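Local coordinates for peptidoglycan-recognition protein (Apis mellifera, PDB 5XZ3) that probably binds bacterial peptidoglycan as an insect immune recognition protein with an amidase-type fold, at residues 92-95 against 101-104; 146-151 against 167-172. All coordinates share one frame; numbering follows the deposited sequence.

Interaction 1 of 2, residues 92-95 against 101-104; sequences GAHT and KSIS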
loop_
_atom_site.group_PDB
_atom_site.type_symbol
_atom_site.label_atom_id
_atom_site.label_comp_id
_atom_site.label_asym_id
_atom_site.label_seq_id
_atom_site.Cartn_x
_atom_site.Cartn_y
_atom_site.Cartn_z
ATOM N N GLY A 92 -10.510 1.702 0.545
ATOM C CA GLY A 92 -9.664 2.352 1.543
ATOM C C GLY A 92 -9.989 3.822 1.759
ATOM O O GLY A 92 -11.043 4.301 1.340
ATOM N N ALA A 93 -9.083 4.520 2.447
ATOM C CA ALA A 93 -9.202 5.964 2.718
ATOM C C ALA A 93 -7.784 6.508 2.691
ATOM O O ALA A 93 -7.137 6.690 3.733
ATOM C CB ALA A 93 -9.862 6.208 4.074
ATOM N N HIS A 94 -7.288 6.704 1.475
ATOM C CA HIS A 94 -5.899 7.056 1.262
ATOM C C HIS A 94 -5.713 8.156 0.210
ATOM O O HIS A 94 -4.774 8.930 0.316
ATOM C CB HIS A 94 -5.091 5.808 0.850
ATOM C CG HIS A 94 -5.745 4.999 -0.223
ATOM N ND1 HIS A 94 -5.628 5.308 -1.563
ATOM C CD2 HIS A 94 -6.531 3.901 -0.155
ATOM C CE1 HIS A 94 -6.315 4.434 -2.273
ATOM N NE2 HIS A 94 -6.860 3.562 -1.443
ATOM N N THR A 95 -6.576 8.213 -0.800
ATOM C CA THR A 95 -6.367 9.129 -1.954
ATOM C C THR A 95 -7.692 9.768 -2.423
ATOM O O THR A 95 -8.498 9.106 -3.071
ATOM C CB THR A 95 -5.676 8.374 -3.125
ATOM O OG1 THR A 95 -4.568 7.611 -2.620
ATOM C CG2 THR A 95 -5.147 9.354 -4.189
ATOM N N LYS A 101 -11.379 3.300 -6.895
ATOM C CA LYS A 101 -10.816 2.792 -8.149
ATOM C C LYS A 101 -9.323 2.484 -8.072
ATOM O O LYS A 101 -8.629 2.485 -9.097
ATOM C CB LYS A 101 -11.135 3.747 -9.313
ATOM C CG LYS A 101 -10.704 5.204 -9.132
ATOM C CD LYS A 101 -11.000 5.993 -10.411
ATOM C CE LYS A 101 -10.660 7.465 -10.251
ATOM N NZ LYS A 101 -11.150 8.264 -11.411
ATOM N N SER A 102 -8.847 2.213 -6.852
ATOM C CA SER A 102 -7.418 1.947 -6.620
ATOM C C SER A 102 -7.219 1.135 -5.361
ATOM O O SER A 102 -8.102 1.061 -4.508
ATOM C CB SER A 102 -6.626 3.267 -6.498
ATOM O OG SER A 102 -7.025 3.990 -5.331
ATOM N N ILE A 103 -6.054 0.513 -5.257
ATOM C CA ILE A 103 -5.524 0.127 -3.958
ATOM C C ILE A 103 -4.360 1.078 -3.679
ATOM O O ILE A 103 -3.817 1.691 -4.615
ATOM C CB ILE A 103 -5.070 -1.345 -3.915
ATOM C CG1 ILE A 103 -4.098 -1.650 -5.045
ATOM C CG2 ILE A 103 -6.278 -2.314 -3.945
ATOM C CD1 ILE A 103 -2.971 -2.551 -4.603
ATOM N N SER A 104 -3.993 1.213 -2.410
ATOM C CA SER A 104 -2.784 1.936 -2.070
ATOM C C SER A 104 -1.725 1.000 -1.515
ATOM O O SER A 104 -2.043 -0.006 -0.859
ATOM C CB SER A 104 -3.073 3.080 -1.103
ATOM O OG SER A 104 -3.723 2.607 0.086
HETATM O O HOH W 1 -9.115 1.820 -1.955
#
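The imidazole of His94 lies over the side chain of Ser104. Ser104 CB sits 3.4 Å from the centroid of the His94 ring and only 13° off its normal, a CH-pi contact over the face. Ser104 OG is on the same face but displaced toward the rim, 3.1 Å from His94 CD2; no hydrogen bond joins this pair. His94 places its ring here through an uncommon first torsion (chi1 47°), with CG in the crowded position between backbone N and carbonyl carbon. Near the ring plane Ser102 OG reaches His94 CE1 at 3.2 Å, although that hydroxyl has its polar partner in Tyr98 O. Ser102 and Ser104, two residues apart on strand 102-107, therefore meet one imidazole at its edge and over its face. This strand is the central member of the mixed sheet of the amidase-type fold, and 92-95 belongs to the loop leading into it from strand 82-84. Both ring nitrogens are engaged. His94 ND1 and Thr95 OG1 are 2.7 Å apart in a nearly straight hydrogen bond (166°), and Thr95 OG1 is also bonded to His37 NE2, so one hydroxyl links two histidines. At the other nitrogen, His94 NE2 lies 2.9 Å from a water O. That water accepts from Gly92 N at 2.9 Å and donates to Ser102 O at 2.8 Å, bridging loop to strand. Asn99 OD1 accepts from the backbone N of both His94 and Thr95.

Interaction 2 of 2, residues 146-151 against 167-172; sequences GKQVIA and PEWVST
Gln148 carries nearly all of this surface contact, its carboxamide set between the indole of Trp169 and the backbone carbonyls that follow it. The loop leaving strand 141-145 here meets the C-terminal segment that follows helix 157-163. Two direct hydrogen bonds run in opposite senses. Trp169 NE1 donates to Gln148 OE1 at 3.0 Å, bent to 145° at the hydrogen, with the oxygen tilted from the indole plane; at the other end the donor stands above the carbonyl plane, not on a lone pair. Gln148 NE2 donates to Val170 O at 2.9 Å in a much straighter bond (168°), with the acceptor close to the amide plane. A longer bond from Gln148 NE2 to Ser171 O, 3.3 Å, is weak. Solvent reinforces this side: a water accepts from Gln148 NE2 at 3.2 Å and donates to Ser171 O at 2.6 Å. Van der Waals contact is slight, Trp169 CZ2 lying 4.0 Å from Gln148 NE2, with amide and indole planes 38° apart. Conformation accounts for the reach: Gln148 is extended beyond CG, and Trp169 has CG anti to its backbone N, which swings the pyrrole edge toward the amide. Gly146 O accepts from both Val149 N and Ile150 N, folding 146-150 into a compact turn, and Gln148 OE1 also accepts from Gly145 N. With an alanine here, Trp169 NE1, Val170 O and Gly145 N are likely to lose the partner that joins the C-terminal segment to the turn. Since the amide both accepts and donates, its orientation is probably set mainly by complementary polarity.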
loop_
_atom_site.group_PDB
_atom_site.type_symbol
_atom_site.label_atom_id
_atom_site.label_comp_id
_atom_site.label_asym_id
_atom_site.label_seq_id
_atom_site.Cartn_x
_atom_site.Cartn_y
_atom_site.Cartn_z
ATOM N N GLY A 146 0.974 9.171 -5.067
ATOM C CA GLY A 146 -0.076 10.055 -4.555
ATOM C C GLY A 146 0.023 11.485 -5.073
ATOM O O GLY A 146 -0.996 12.095 -5.419
ATOM N N LYS A 147 1.254 11.998 -5.155
ATOM C CA LYS A 147 1.504 13.371 -5.611
ATOM C C LYS A 147 1.042 13.681 -7.038
ATOM O O LYS A 147 0.884 14.840 -7.397
ATOM C CB LYS A 147 2.967 13.758 -5.400
ATOM C CG LYS A 147 3.966 12.959 -6.222
ATOM C CD LYS A 147 5.348 13.542 -5.993
ATOM C CE LYS A 147 6.002 13.822 -7.319
ATOM N NZ LYS A 147 7.182 14.702 -7.135
ATOM N N GLN A 148 0.841 12.645 -7.848
ATOM C CA GLN A 148 0.326 12.801 -9.214
ATOM C C GLN A 148 -1.174 13.099 -9.283
ATOM O O GLN A 148 -1.661 13.552 -10.316
ATOM C CB GLN A 148 0.632 11.524 -10.045
ATOM C CG GLN A 148 2.122 11.305 -10.230
ATOM C CD GLN A 148 2.441 10.084 -11.073
ATOM O OE1 GLN A 148 2.759 9.034 -10.532
ATOM N NE2 GLN A 148 2.354 10.221 -12.410
ATOM N N VAL A 149 -1.907 12.840 -8.197
ATOM C CA VAL A 149 -3.370 13.036 -8.188
ATOM C C VAL A 149 -3.966 13.876 -7.041
ATOM O O VAL A 149 -5.091 14.343 -7.174
ATOM C CB VAL A 149 -4.141 11.692 -8.320
ATOM C CG1 VAL A 149 -3.944 11.120 -9.712
ATOM C CG2 VAL A 149 -3.707 10.686 -7.274
ATOM N N ILE A 150 -3.248 14.037 -5.925
ATOM C CA ILE A 150 -3.703 14.908 -4.824
ATOM C C ILE A 150 -2.602 15.870 -4.381
ATOM O O ILE A 150 -1.435 15.703 -4.786
ATOM C CB ILE A 150 -4.254 14.112 -3.614
ATOM C CG1 ILE A 150 -3.191 13.158 -3.050
ATOM C CG2 ILE A 150 -5.535 13.372 -4.016
ATOM C CD1 ILE A 150 -3.450 12.677 -1.629
ATOM N N ALA A 151 -2.973 16.864 -3.562
ATOM C CA ALA A 151 -2.031 17.873 -3.057
ATOM C C ALA A 151 -1.216 17.282 -1.912
ATOM O O ALA A 151 -1.594 17.360 -0.737
ATOM C CB ALA A 151 -2.768 19.150 -2.635
ATOM N N PRO A 167 7.987 -0.472 -14.933
ATOM C CA PRO A 167 7.304 -0.385 -16.233
ATOM C C PRO A 167 5.813 -0.052 -16.131
ATOM O O PRO A 167 5.236 0.457 -17.097
ATOM C CB PRO A 167 7.500 -1.783 -16.824
ATOM C CG PRO A 167 8.691 -2.346 -16.109
ATOM C CD PRO A 167 8.591 -1.805 -14.719
ATOM N N GLU A 168 5.198 -0.336 -14.979
ATOM C CA GLU A 168 3.761 -0.084 -14.771
ATOM C C GLU A 168 3.505 1.376 -14.351
ATOM O O GLU A 168 2.356 1.830 -14.366
ATOM C CB GLU A 168 3.138 -1.057 -13.735
ATOM C CG GLU A 168 3.216 -2.550 -14.062
ATOM C CD GLU A 168 4.558 -3.203 -13.718
ATOM O OE1 GLU A 168 5.469 -2.499 -13.235
ATOM O OE2 GLU A 168 4.708 -4.431 -13.928
ATOM N N TRP A 169 4.567 2.107 -13.994
ATOM C CA TRP A 169 4.422 3.531 -13.639
ATOM C C TRP A 169 4.007 4.346 -14.871
ATOM O O TRP A 169 4.530 4.121 -15.958
ATOM C CB TRP A 169 5.698 4.095 -12.997
ATOM C CG TRP A 169 5.573 5.570 -12.735
ATOM C CD1 TRP A 169 4.905 6.156 -11.703
ATOM C CD2 TRP A 169 6.082 6.638 -13.546
ATOM N NE1 TRP A 169 4.962 7.527 -11.816
ATOM C CE2 TRP A 169 5.673 7.852 -12.941
ATOM C CE3 TRP A 169 6.826 6.691 -14.732
ATOM C CZ2 TRP A 169 6.019 9.105 -13.458
ATOM C CZ3 TRP A 169 7.165 7.955 -15.263
ATOM C CH2 TRP A 169 6.749 9.142 -14.619
ATOM N N VAL A 170 3.052 5.264 -14.688
ATOM C CA VAL A 170 2.588 6.153 -15.748
ATOM C C VAL A 170 2.817 7.612 -15.347
ATOM O O VAL A 170 2.543 8.004 -14.205
ATOM C CB VAL A 170 1.103 5.933 -16.169
ATOM C CG1 VAL A 170 0.876 4.545 -16.796
ATOM C CG2 VAL A 170 0.142 6.156 -15.011
ATOM N N SER A 171 3.311 8.404 -16.302
ATOM C CA SER A 171 3.587 9.840 -16.073
ATOM C C SER A 171 2.304 10.648 -15.921
ATOM O O SER A 171 2.295 11.726 -15.306
ATOM C CB SER A 171 4.475 10.412 -17.176
ATOM O OG SER A 171 3.821 10.382 -18.425
ATOM N N THR A 172 1.219 10.108 -16.459
ATOM C CA THR A 172 -0.098 10.728 -16.321
ATOM C C THR A 172 -1.217 9.713 -16.002
ATOM O O THR A 172 -1.365 8.704 -16.706
ATOM C CB THR A 172 -0.448 11.695 -17.498
ATOM O OG1 THR A 172 -1.813 11.529 -17.885
ATOM C CG2 THR A 172 0.447 11.503 -18.719
HETATM O O HOH W 2 1.326 13.096 -13.377
#

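In the fold
The two contacts follow one another along the chain, interaction 1 closing before interaction 2 opens, and their centres are about 13 Å apart. Both attach to the same mixed sheet: interaction 1 is buried at its central strand 102-107, while interaction 2 lies at the surface beyond its outer strand 141-145, with strand 31-38 between. They meet directly where Thr95 CG2 packs against Val149 CG2 at 3.7 Å. The C-terminal residues of interaction 2 come back after helix 157-163 to the outer strand, where Glu168 and Val170 make backbone hydrogen bonds with Val143. The loops after two strands, 82-84 and 141-145, are thus packed together, and the chain end is tied in beside them.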